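Local coordinates for protein tRNA(Phe) 7-((3-amino-3-carboxypropyl)-4-demethylwyosine(37)-N(4))-methyltransferase 1 (Pyrococcus horikoshii, PDB 2IT2) that probably methylates the N-4 position of a wyosine precursor at position 37 of tRNA(Phe), using S-adenosyl-L-methionine as methyl donor, at residues B[98-112]-B[143-157]. Sequence-based numbering, arbitrary orientation.
Sequences QLWFLVRSPILHVGA and LIVEIRSTERMDVLL
Arg104 reaches Asp154 by folding back: CG stands anti to the carbonyl carbon (chi1 -66°) and the chain bends at chi2 (-68°), which lays the guanidinium alongside the neighbouring strand. Asp154, with CG also beside its own backbone N, turns OD1 to meet it. Arg104 NH2 approaches Asp154 OD1 at 2.6 Å, nearly in line with the C-O bond, and the guanidinium and carboxylate planes stand 74° apart. NH1 of the same arginine bonds to Met153 O and, within its own strand, to Val103 O, and each of these carbonyls also accepts a backbone N-H from the opposite face of its plane. Arg152 lies over the guanidinium face of Arg104 and adds a weak salt bridge to Asp154 OD1, which probably offsets the like charges. With an alanine in place of Arg104, Asp154 OD1 would probably lose its closest positive partner, keeping the weaker hold of Arg152, and Met153 O and Val103 O would lose their side-chain donor. The ladder here is antiparallel but interrupted: strand 98-112 pairs first with 153-157 and then, beyond a loop, with 143-148, all within the central sheet of the TYW3 domain. At the break Ser105 OG accepts the N-H of Ser149 (2.8 Å) and donates to Pro106 O, while a water links Ser105 N to Glu151 O. Further along, His109 NE2 donates to Glu146 OE2 (2.9 Å), close to the imidazole plane and on the anti side of the carboxylate. At the other end Leu156 lies over one face of the Trp100 ring, its CB 4.1 Å from the six-membered centroid, and Trp100 NE1 is held by Gln98 OE1. On the opposite face of the sheet, Phe101, Val103 and the selenomethionine Met153 pack against helix 167-194, Val103 CG2 lying 3.8 Å from Met153 CE.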
ATOM      1  N   GLN B  98      16.951  -8.508 -11.891  1.00 19.52           N
ATOM      2  CA  GLN B  98      17.300  -7.479 -10.920  1.00 18.42           C
ATOM      3  C   GLN B  98      17.303  -8.095  -9.527  1.00 17.62           C
ATOM      4  O   GLN B  98      16.377  -8.828  -9.161  1.00 18.95           O
ATOM      5  CB  GLN B  98      16.285  -6.328 -10.951  1.00 19.35           C
ATOM      6  CG  GLN B  98      16.035  -5.748 -12.334  1.00 22.00           C
ATOM      7  CD  GLN B  98      15.036  -4.610 -12.328  1.00 23.01           C
ATOM      8  OE1 GLN B  98      14.128  -4.565 -11.495  1.00 23.42           O
ATOM      9  NE2 GLN B  98      15.184  -3.693 -13.277  1.00 26.04           N
ATOM     10  N   LEU B  99      18.354  -7.814  -8.762  1.00 16.12           N
ATOM     11  CA  LEU B  99      18.451  -8.319  -7.399  1.00 15.70           C
ATOM     12  C   LEU B  99      17.981  -7.197  -6.459  1.00 15.76           C
ATOM     13  O   LEU B  99      18.508  -6.086  -6.476  1.00 15.15           O
ATOM     14  CB  LEU B  99      19.892  -8.743  -7.085  1.00 15.50           C
ATOM     15  CG  LEU B  99      20.109  -9.313  -5.677  1.00 16.21           C
ATOM     16  CD1 LEU B  99      19.313 -10.609  -5.507  1.00 18.84           C
ATOM     17  CD2 LEU B  99      21.604  -9.552  -5.435  1.00 15.42           C
ATOM     18  N   TRP B 100      16.958  -7.488  -5.668  1.00 13.88           N
ATOM     19  CA  TRP B 100      16.396  -6.501  -4.751  1.00 13.99           C
ATOM     20  C   TRP B 100      16.415  -6.911  -3.286  1.00 14.26           C
ATOM     21  O   TRP B 100      16.288  -8.098  -2.955  1.00 13.87           O
ATOM     22  CB  TRP B 100      14.932  -6.202  -5.117  1.00 15.40           C
ATOM     23  CG  TRP B 100      14.746  -5.420  -6.389  1.00 16.59           C
ATOM     24  CD1 TRP B 100      14.675  -5.921  -7.663  1.00 17.71           C
ATOM     25  CD2 TRP B 100      14.668  -3.995  -6.510  1.00 16.78           C
ATOM     26  NE1 TRP B 100      14.561  -4.890  -8.568  1.00 18.94           N
ATOM     27  CE2 TRP B 100      14.559  -3.700  -7.892  1.00 17.49           C
ATOM     28  CE3 TRP B 100      14.686  -2.940  -5.590  1.00 16.84           C
ATOM     29  CZ2 TRP B 100      14.462  -2.387  -8.371  1.00 17.28           C
ATOM     30  CZ3 TRP B 100      14.588  -1.634  -6.067  1.00 16.86           C
ATOM     31  CH2 TRP B 100      14.484  -1.372  -7.450  1.00 17.36           C
ATOM     32  N   PHE B 101      16.595  -5.923  -2.420  1.00 12.88           N
ATOM     33  CA  PHE B 101      16.524  -6.156  -0.988  1.00 13.82           C
ATOM     34  C   PHE B 101      15.187  -5.488  -0.655  1.00 14.03           C
ATOM     35  O   PHE B 101      15.013  -4.284  -0.881  1.00 14.81           O
ATOM     36  CB  PHE B 101      17.688  -5.470  -0.258  1.00 14.72           C
ATOM     37  CG  PHE B 101      17.662  -5.664   1.239  1.00 16.19           C
ATOM     38  CD1 PHE B 101      16.839  -4.871   2.041  1.00 18.27           C
ATOM     39  CD2 PHE B 101      18.440  -6.649   1.840  1.00 18.57           C
ATOM     40  CE1 PHE B 101      16.787  -5.060   3.415  1.00 19.56           C
ATOM     41  CE2 PHE B 101      18.395  -6.851   3.219  1.00 18.64           C
ATOM     42  CZ  PHE B 101      17.572  -6.055   4.008  1.00 18.38           C
ATOM     43  N   LEU B 102      14.237  -6.261  -0.140  1.00 12.88           N
ATOM     44  CA  LEU B 102      12.912  -5.729   0.160  1.00 12.64           C
ATOM     45  C   LEU B 102      12.503  -5.883   1.619  1.00 14.30           C
ATOM     46  O   LEU B 102      12.865  -6.860   2.285  1.00 15.29           O
ATOM     47  CB  LEU B 102      11.842  -6.437  -0.697  1.00 14.70           C
ATOM     48  CG  LEU B 102      12.074  -6.551  -2.212  1.00 16.53           C
ATOM     49  CD1 LEU B 102      10.989  -7.415  -2.849  1.00 19.12           C
ATOM     50  CD2 LEU B 102      12.094  -5.169  -2.837  1.00 19.85           C
ATOM     51  N   VAL B 103      11.768  -4.892   2.107  1.00 13.42           N
ATOM     52  CA  VAL B 103      11.193  -4.944   3.446  1.00 13.79           C
ATOM     53  C   VAL B 103       9.702  -4.669   3.241  1.00 14.08           C
ATOM     54  O   VAL B 103       9.333  -3.675   2.605  1.00 15.19           O
ATOM     55  CB  VAL B 103      11.775  -3.886   4.399  1.00 14.49           C
ATOM     56  CG1 VAL B 103      11.043  -3.947   5.732  1.00 17.06           C
ATOM     57  CG2 VAL B 103      13.238  -4.152   4.627  1.00 14.94           C
ATOM     58  N   ARG B 104       8.855  -5.556   3.761  1.00 14.70           N
ATOM     59  CA  ARG B 104       7.403  -5.415   3.631  1.00 15.20           C
ATOM     60  C   ARG B 104       6.689  -5.551   4.967  1.00 14.73           C
ATOM     61  O   ARG B 104       7.060  -6.369   5.808  1.00 15.35           O
ATOM     62  CB  ARG B 104       6.845  -6.458   2.658  1.00 17.18           C
ATOM     63  CG  ARG B 104       7.311  -6.261   1.231  1.00 19.53           C
ATOM     64  CD  ARG B 104       6.718  -4.994   0.633  1.00 21.22           C
ATOM     65  NE  ARG B 104       7.076  -4.825  -0.773  1.00 20.98           N
ATOM     66  CZ  ARG B 104       8.194  -4.246  -1.198  1.00 19.99           C
ATOM     67  NH1 ARG B 104       9.067  -3.775  -0.322  1.00 18.59           N
ATOM     68  NH2 ARG B 104       8.439  -4.146  -2.502  1.00 22.74           N
ATOM     69  N   SER B 105       5.643  -4.746   5.128  1.00 14.71           N
ATOM     70  CA  SER B 105       4.833  -4.720   6.348  1.00 15.19           C
ATOM     71  C   SER B 105       3.994  -5.968   6.552  1.00 17.16           C
ATOM     72  O   SER B 105       3.691  -6.685   5.595  1.00 16.29           O
ATOM     73  CB  SER B 105       3.891  -3.509   6.308  1.00 17.65           C
ATOM     74  OG  SER B 105       2.783  -3.691   7.186  1.00 19.53           O
ATOM     75  N   PRO B 106       3.630  -6.258   7.813  1.00 15.84           N
ATOM     76  CA  PRO B 106       2.797  -7.435   8.056  1.00 17.12           C
ATOM     77  C   PRO B 106       1.451  -7.089   7.401  1.00 16.13           C
ATOM     78  O   PRO B 106       1.121  -5.905   7.222  1.00 15.86           O
ATOM     79  CB  PRO B 106       2.673  -7.479   9.588  1.00 18.06           C
ATOM     80  CG  PRO B 106       3.898  -6.808  10.072  1.00 20.34           C
ATOM     81  CD  PRO B 106       4.103  -5.672   9.080  1.00 18.42           C
ATOM     82  N   ILE B 107       0.694  -8.118   7.036  1.00 15.40           N
ATOM     83  CA  ILE B 107      -0.624  -7.929   6.443  1.00 16.21           C
ATOM     84  C   ILE B 107      -1.586  -8.903   7.110  1.00 16.37           C
ATOM     85  O   ILE B 107      -1.353 -10.112   7.125  1.00 17.88           O
ATOM     86  CB  ILE B 107      -0.636  -8.221   4.928  1.00 17.46           C
ATOM     87  CG1 ILE B 107       0.329  -7.290   4.194  1.00 19.18           C
ATOM     88  CG2 ILE B 107      -2.062  -8.066   4.397  1.00 20.55           C
ATOM     89  CD1 ILE B 107       0.391  -7.529   2.702  1.00 24.17           C
ATOM     90  N   LEU B 108      -2.666  -8.375   7.675  1.00 15.88           N
ATOM     91  CA  LEU B 108      -3.656  -9.228   8.320  1.00 15.83           C
ATOM     92  C   LEU B 108      -4.983  -9.038   7.581  1.00 13.05           C
ATOM     93  O   LEU B 108      -5.350  -7.913   7.210  1.00 14.81           O
ATOM     94  CB  LEU B 108      -3.821  -8.845   9.806  1.00 19.11           C
ATOM     95  CG  LEU B 108      -2.573  -8.639  10.685  1.00 20.05           C
ATOM     96  CD1 LEU B 108      -2.990  -8.127  12.054  1.00 24.52           C
ATOM     97  CD2 LEU B 108      -1.783  -9.942  10.814  1.00 25.16           C
ATOM     98  N   HIS B 109      -5.675 -10.139   7.320  1.00 13.86           N
ATOM     99  CA  HIS B 109      -6.972 -10.076   6.666  1.00 13.73           C
ATOM    100  C   HIS B 109      -7.971 -10.555   7.704  1.00 14.38           C
ATOM    101  O   HIS B 109      -7.818 -11.645   8.270  1.00 16.03           O
ATOM    102  CB  HIS B 109      -6.985 -10.950   5.412  1.00 16.17           C
ATOM    103  CG  HIS B 109      -6.255 -10.336   4.258  1.00 19.08           C
ATOM    104  ND1 HIS B 109      -6.024 -11.012   3.075  1.00 24.49           N
ATOM    105  CD2 HIS B 109      -5.733  -9.101   4.092  1.00 21.88           C
ATOM    106  CE1 HIS B 109      -5.395 -10.213   2.235  1.00 24.17           C
ATOM    107  NE2 HIS B 109      -5.204  -9.048   2.823  1.00 22.70           N
ATOM    108  N   VAL B 110      -8.971  -9.716   7.976  1.00 11.73           N
ATOM    109  CA  VAL B 110      -9.971 -10.034   8.989  1.00 12.15           C
ATOM    110  C   VAL B 110     -11.421  -9.895   8.502  1.00 12.07           C
ATOM    111  O   VAL B 110     -11.813  -8.861   7.964  1.00 12.61           O
ATOM    112  CB  VAL B 110      -9.780  -9.132  10.239  1.00 13.14           C
ATOM    113  CG1 VAL B 110     -10.741  -9.554  11.322  1.00 14.12           C
ATOM    114  CG2 VAL B 110      -8.345  -9.215  10.778  1.00 13.41           C
ATOM    115  N   GLY B 111     -12.220 -10.941   8.688  1.00 11.96           N
ATOM    116  CA  GLY B 111     -13.613 -10.860   8.277  1.00 12.55           C
ATOM    117  C   GLY B 111     -14.409 -10.205   9.400  1.00 12.72           C
ATOM    118  O   GLY B 111     -14.081 -10.388  10.563  1.00 14.32           O
ATOM    119  N   ALA B 112     -15.435  -9.431   9.048  1.00 13.70           N
ATOM    120  CA  ALA B 112     -16.268  -8.747  10.044  1.00 15.01           C
ATOM    121  C   ALA B 112     -17.742  -9.053   9.828  1.00 14.36           C
ATOM    122  O   ALA B 112     -18.195  -9.203   8.695  1.00 15.09           O
ATOM    123  CB  ALA B 112     -16.033  -7.227   9.982  1.00 16.19           C
ATOM    124  N   LEU B 143     -16.976  -9.725   4.403  1.00 14.26           N
ATOM    125  CA  LEU B 143     -16.432  -8.374   4.318  1.00 14.70           C
ATOM    126  C   LEU B 143     -15.040  -8.500   4.930  1.00 15.02           C
ATOM    127  O   LEU B 143     -14.911  -8.865   6.098  1.00 14.97           O
ATOM    128  CB  LEU B 143     -17.263  -7.391   5.150  1.00 16.24           C
ATOM    129  CG  LEU B 143     -16.824  -5.916   5.126  1.00 17.15           C
ATOM    130  CD1 LEU B 143     -17.964  -5.085   5.677  1.00 20.16           C
ATOM    131  CD2 LEU B 143     -15.569  -5.667   5.938  1.00 17.55           C
ATOM    132  N   ILE B 144     -14.007  -8.191   4.152  1.00 14.18           N
ATOM    133  CA  ILE B 144     -12.634  -8.301   4.646  1.00 13.24           C
ATOM    134  C   ILE B 144     -12.017  -6.946   4.919  1.00 13.68           C
ATOM    135  O   ILE B 144     -12.102  -6.024   4.101  1.00 14.53           O
ATOM    136  CB  ILE B 144     -11.710  -9.057   3.627  1.00 14.38           C
ATOM    137  CG1 ILE B 144     -12.210 -10.492   3.406  1.00 17.11           C
ATOM    138  CG2 ILE B 144     -10.251  -9.067   4.118  1.00 14.23           C
ATOM    139  CD1 ILE B 144     -12.231 -11.349   4.643  1.00 18.46           C
ATOM    140  N   VAL B 145     -11.435  -6.846   6.108  1.00 13.38           N
ATOM    141  CA  VAL B 145     -10.705  -5.673   6.552  1.00 13.56           C
ATOM    142  C   VAL B 145      -9.229  -6.065   6.390  1.00 13.22           C
ATOM    143  O   VAL B 145      -8.837  -7.188   6.732  1.00 13.32           O
ATOM    144  CB  VAL B 145     -10.962  -5.383   8.040  1.00 13.41           C
ATOM    145  CG1 VAL B 145      -9.908  -4.433   8.571  1.00 15.62           C
ATOM    146  CG2 VAL B 145     -12.350  -4.782   8.213  1.00 17.55           C
ATOM    147  N   GLU B 146      -8.424  -5.166   5.835  1.00 11.32           N
ATOM    148  CA  GLU B 146      -6.984  -5.417   5.671  1.00 13.34           C
ATOM    149  C   GLU B 146      -6.264  -4.460   6.602  1.00 13.60           C
ATOM    150  O   GLU B 146      -6.581  -3.269   6.635  1.00 14.96           O
ATOM    151  CB  GLU B 146      -6.532  -5.151   4.231  1.00 15.35           C
ATOM    152  CG  GLU B 146      -5.052  -5.401   3.970  1.00 21.57           C
ATOM    153  CD  GLU B 146      -4.731  -5.318   2.496  1.00 25.41           C
ATOM    154  OE1 GLU B 146      -4.783  -4.202   1.939  1.00 30.06           O
ATOM    155  OE2 GLU B 146      -4.439  -6.370   1.888  1.00 30.27           O
ATOM    156  N   ILE B 147      -5.312  -4.990   7.370  1.00 12.48           N
ATOM    157  CA  ILE B 147      -4.507  -4.212   8.316  1.00 14.91           C
ATOM    158  C   ILE B 147      -3.073  -4.236   7.786  1.00 15.25           C
ATOM    159  O   ILE B 147      -2.507  -5.306   7.550  1.00 14.94           O
ATOM    160  CB  ILE B 147      -4.575  -4.845   9.722  1.00 13.72           C
ATOM    161  CG1 ILE B 147      -6.023  -4.808  10.223  1.00 16.87           C
ATOM    162  CG2 ILE B 147      -3.625  -4.132  10.685  1.00 15.38           C
ATOM    163  CD1 ILE B 147      -6.229  -5.496  11.553  1.00 16.75           C
ATOM    164  N   ARG B 148      -2.490  -3.058   7.593  1.00 15.85           N
ATOM    165  CA  ARG B 148      -1.147  -2.961   7.033  1.00 16.46           C
ATOM    166  C   ARG B 148      -0.494  -1.651   7.450  1.00 16.07           C
ATOM    167  O   ARG B 148      -1.186  -0.656   7.673  1.00 17.32           O
ATOM    168  CB  ARG B 148      -1.260  -3.047   5.507  1.00 19.78           C
ATOM    169  CG  ARG B 148       0.045  -3.168   4.751  1.00 23.97           C
ATOM    170  CD  ARG B 148      -0.226  -3.511   3.290  1.00 27.67           C
ATOM    171  NE  ARG B 148      -0.896  -2.428   2.578  1.00 31.93           N
ATOM    172  CZ  ARG B 148      -0.292  -1.342   2.103  1.00 34.20           C
ATOM    173  NH1 ARG B 148       1.017  -1.170   2.253  1.00 35.28           N
ATOM    174  NH2 ARG B 148      -1.008  -0.417   1.479  1.00 35.70           N
ATOM    175  N   SER B 149       0.836  -1.656   7.546  1.00 17.22           N
ATOM    176  CA  SER B 149       1.611  -0.479   7.937  1.00 19.97           C
ATOM    177  C   SER B 149       2.248   0.160   6.701  1.00 21.64           C
ATOM    178  O   SER B 149       2.296  -0.451   5.631  1.00 22.53           O
ATOM    179  CB  SER B 149       2.698  -0.875   8.950  1.00 21.17           C
ATOM    180  OG  SER B 149       3.197   0.257   9.652  1.00 24.70           O
ATOM    181  N   THR B 150       2.745   1.383   6.862  1.00 23.83           N
ATOM    182  CA  THR B 150       3.352   2.134   5.760  1.00 26.69           C
ATOM    183  C   THR B 150       4.833   1.895   5.500  1.00 25.65           C
ATOM    184  O   THR B 150       5.314   2.165   4.398  1.00 26.93           O
ATOM    185  CB  THR B 150       3.185   3.640   5.973  1.00 27.71           C
ATOM    186  OG1 THR B 150       3.959   4.045   7.111  1.00 30.52           O
ATOM    187  CG2 THR B 150       1.720   3.981   6.193  1.00 28.88           C
ATOM    188  N   GLU B 151       5.558   1.415   6.506  1.00 25.85           N
ATOM    189  CA  GLU B 151       6.996   1.174   6.376  1.00 26.13           C
ATOM    190  C   GLU B 151       7.360   0.136   5.327  1.00 23.39           C
ATOM    191  O   GLU B 151       6.715  -0.905   5.213  1.00 23.44           O
ATOM    192  CB  GLU B 151       7.587   0.747   7.723  1.00 29.60           C
ATOM    193  CG  GLU B 151       7.681   1.869   8.747  1.00 34.32           C
ATOM    194  CD  GLU B 151       6.397   2.672   8.855  1.00 36.92           C
ATOM    195  OE1 GLU B 151       5.343   2.076   9.165  1.00 38.48           O
ATOM    196  OE2 GLU B 151       6.439   3.901   8.625  1.00 39.27           O
ATOM    197  N   ARG B 152       8.403   0.430   4.559  1.00 22.74           N
ATOM    198  CA  ARG B 152       8.879  -0.494   3.538  1.00 20.84           C
ATOM    199  C   ARG B 152      10.187   0.015   2.955  1.00 19.89           C
ATOM    200  O   ARG B 152      10.575   1.165   3.174  1.00 19.39           O
ATOM    201  CB  ARG B 152       7.854  -0.641   2.416  1.00 24.67           C
ATOM    202  CG  ARG B 152       7.635   0.628   1.615  1.00 25.77           C
ATOM    203  CD  ARG B 152       6.609   0.416   0.503  1.00 30.81           C
ATOM    204  NE  ARG B 152       7.113  -0.454  -0.556  1.00 31.74           N
ATOM    205  CZ  ARG B 152       6.360  -0.975  -1.521  1.00 33.64           C
ATOM    206  NH1 ARG B 152       5.061  -0.716  -1.563  1.00 35.07           N
ATOM    207  NH2 ARG B 152       6.905  -1.745  -2.454  1.00 35.17           N
HETATM  208  N   MSE B 153      10.867  -0.861   2.222  1.00 17.75           N
HETATM  209  CA  MSE B 153      12.125  -0.511   1.578  1.00 17.55           C
HETATM  210  C   MSE B 153      12.277  -1.361   0.328  1.00 16.87           C
HETATM  211  O   MSE B 153      11.825  -2.513   0.272  1.00 15.95           O
HETATM  212  CB  MSE B 153      13.319  -0.738   2.517  1.00 22.89           C
HETATM  213  CG  MSE B 153      14.669  -0.319   1.909  1.00 24.29           C
HETATM  214 SE   MSE B 153      16.042   0.115   3.228  1.00 38.41          SE
HETATM  215  CE  MSE B 153      15.492  -1.135   4.556  1.00 13.70           C
ATOM    216  N   ASP B 154      12.906  -0.757  -0.673  1.00 16.20           N
ATOM    217  CA  ASP B 154      13.155  -1.374  -1.963  1.00 16.15           C
ATOM    218  C   ASP B 154      14.513  -0.864  -2.404  1.00 17.93           C
ATOM    219  O   ASP B 154      14.620   0.274  -2.874  1.00 18.19           O
ATOM    220  CB  ASP B 154      12.122  -0.908  -2.993  1.00 19.90           C
ATOM    221  CG  ASP B 154      10.695  -1.069  -2.514  1.00 19.62           C
ATOM    222  OD1 ASP B 154      10.201  -2.210  -2.499  1.00 22.81           O
ATOM    223  OD2 ASP B 154      10.059  -0.053  -2.152  1.00 22.69           O
ATOM    224  N   VAL B 155      15.547  -1.681  -2.232  1.00 15.27           N
ATOM    225  CA  VAL B 155      16.899  -1.306  -2.635  1.00 16.48           C
ATOM    226  C   VAL B 155      17.458  -2.275  -3.676  1.00 14.88           C
ATOM    227  O   VAL B 155      17.464  -3.495  -3.487  1.00 15.02           O
ATOM    228  CB  VAL B 155      17.856  -1.274  -1.428  1.00 16.22           C
ATOM    229  CG1 VAL B 155      19.272  -1.006  -1.906  1.00 17.19           C
ATOM    230  CG2 VAL B 155      17.410  -0.203  -0.436  1.00 19.53           C
ATOM    231  N   LEU B 156      17.924  -1.715  -4.784  1.00 15.60           N
ATOM    232  CA  LEU B 156      18.504  -2.501  -5.865  1.00 15.49           C
ATOM    233  C   LEU B 156      19.913  -2.923  -5.450  1.00 16.26           C
ATOM    234  O   LEU B 156      20.737  -2.079  -5.109  1.00 16.51           O
ATOM    235  CB  LEU B 156      18.566  -1.655  -7.131  1.00 16.42           C
ATOM    236  CG  LEU B 156      19.133  -2.310  -8.390  1.00 17.50           C
ATOM    237  CD1 LEU B 156      18.245  -3.443  -8.885  1.00 18.57           C
ATOM    238  CD2 LEU B 156      19.253  -1.226  -9.442  1.00 17.40           C
ATOM    239  N   LEU B 157      20.191  -4.222  -5.479  1.00 16.77           N
ATOM    240  CA  LEU B 157      21.505  -4.730  -5.072  1.00 15.38           C
ATOM    241  C   LEU B 157      22.398  -5.112  -6.249  1.00 16.07           C
ATOM    242  O   LEU B 157      23.622  -5.154  -6.121  1.00 16.28           O
ATOM    243  CB  LEU B 157      21.340  -5.957  -4.160  1.00 14.95           C
ATOM    244  CG  LEU B 157      20.570  -5.777  -2.847  1.00 14.72           C
ATOM    245  CD1 LEU B 157      20.477  -7.116  -2.108  1.00 18.52           C
ATOM    246  CD2 LEU B 157      21.271  -4.719  -1.986  1.00 16.24           C
TER
HETATM  247  O   HOH W   1       5.529  -2.647   3.659  1.00 31.98           O
HETATM  248  O   HOH W   2     -17.495 -11.059   6.893  1.00 16.21           O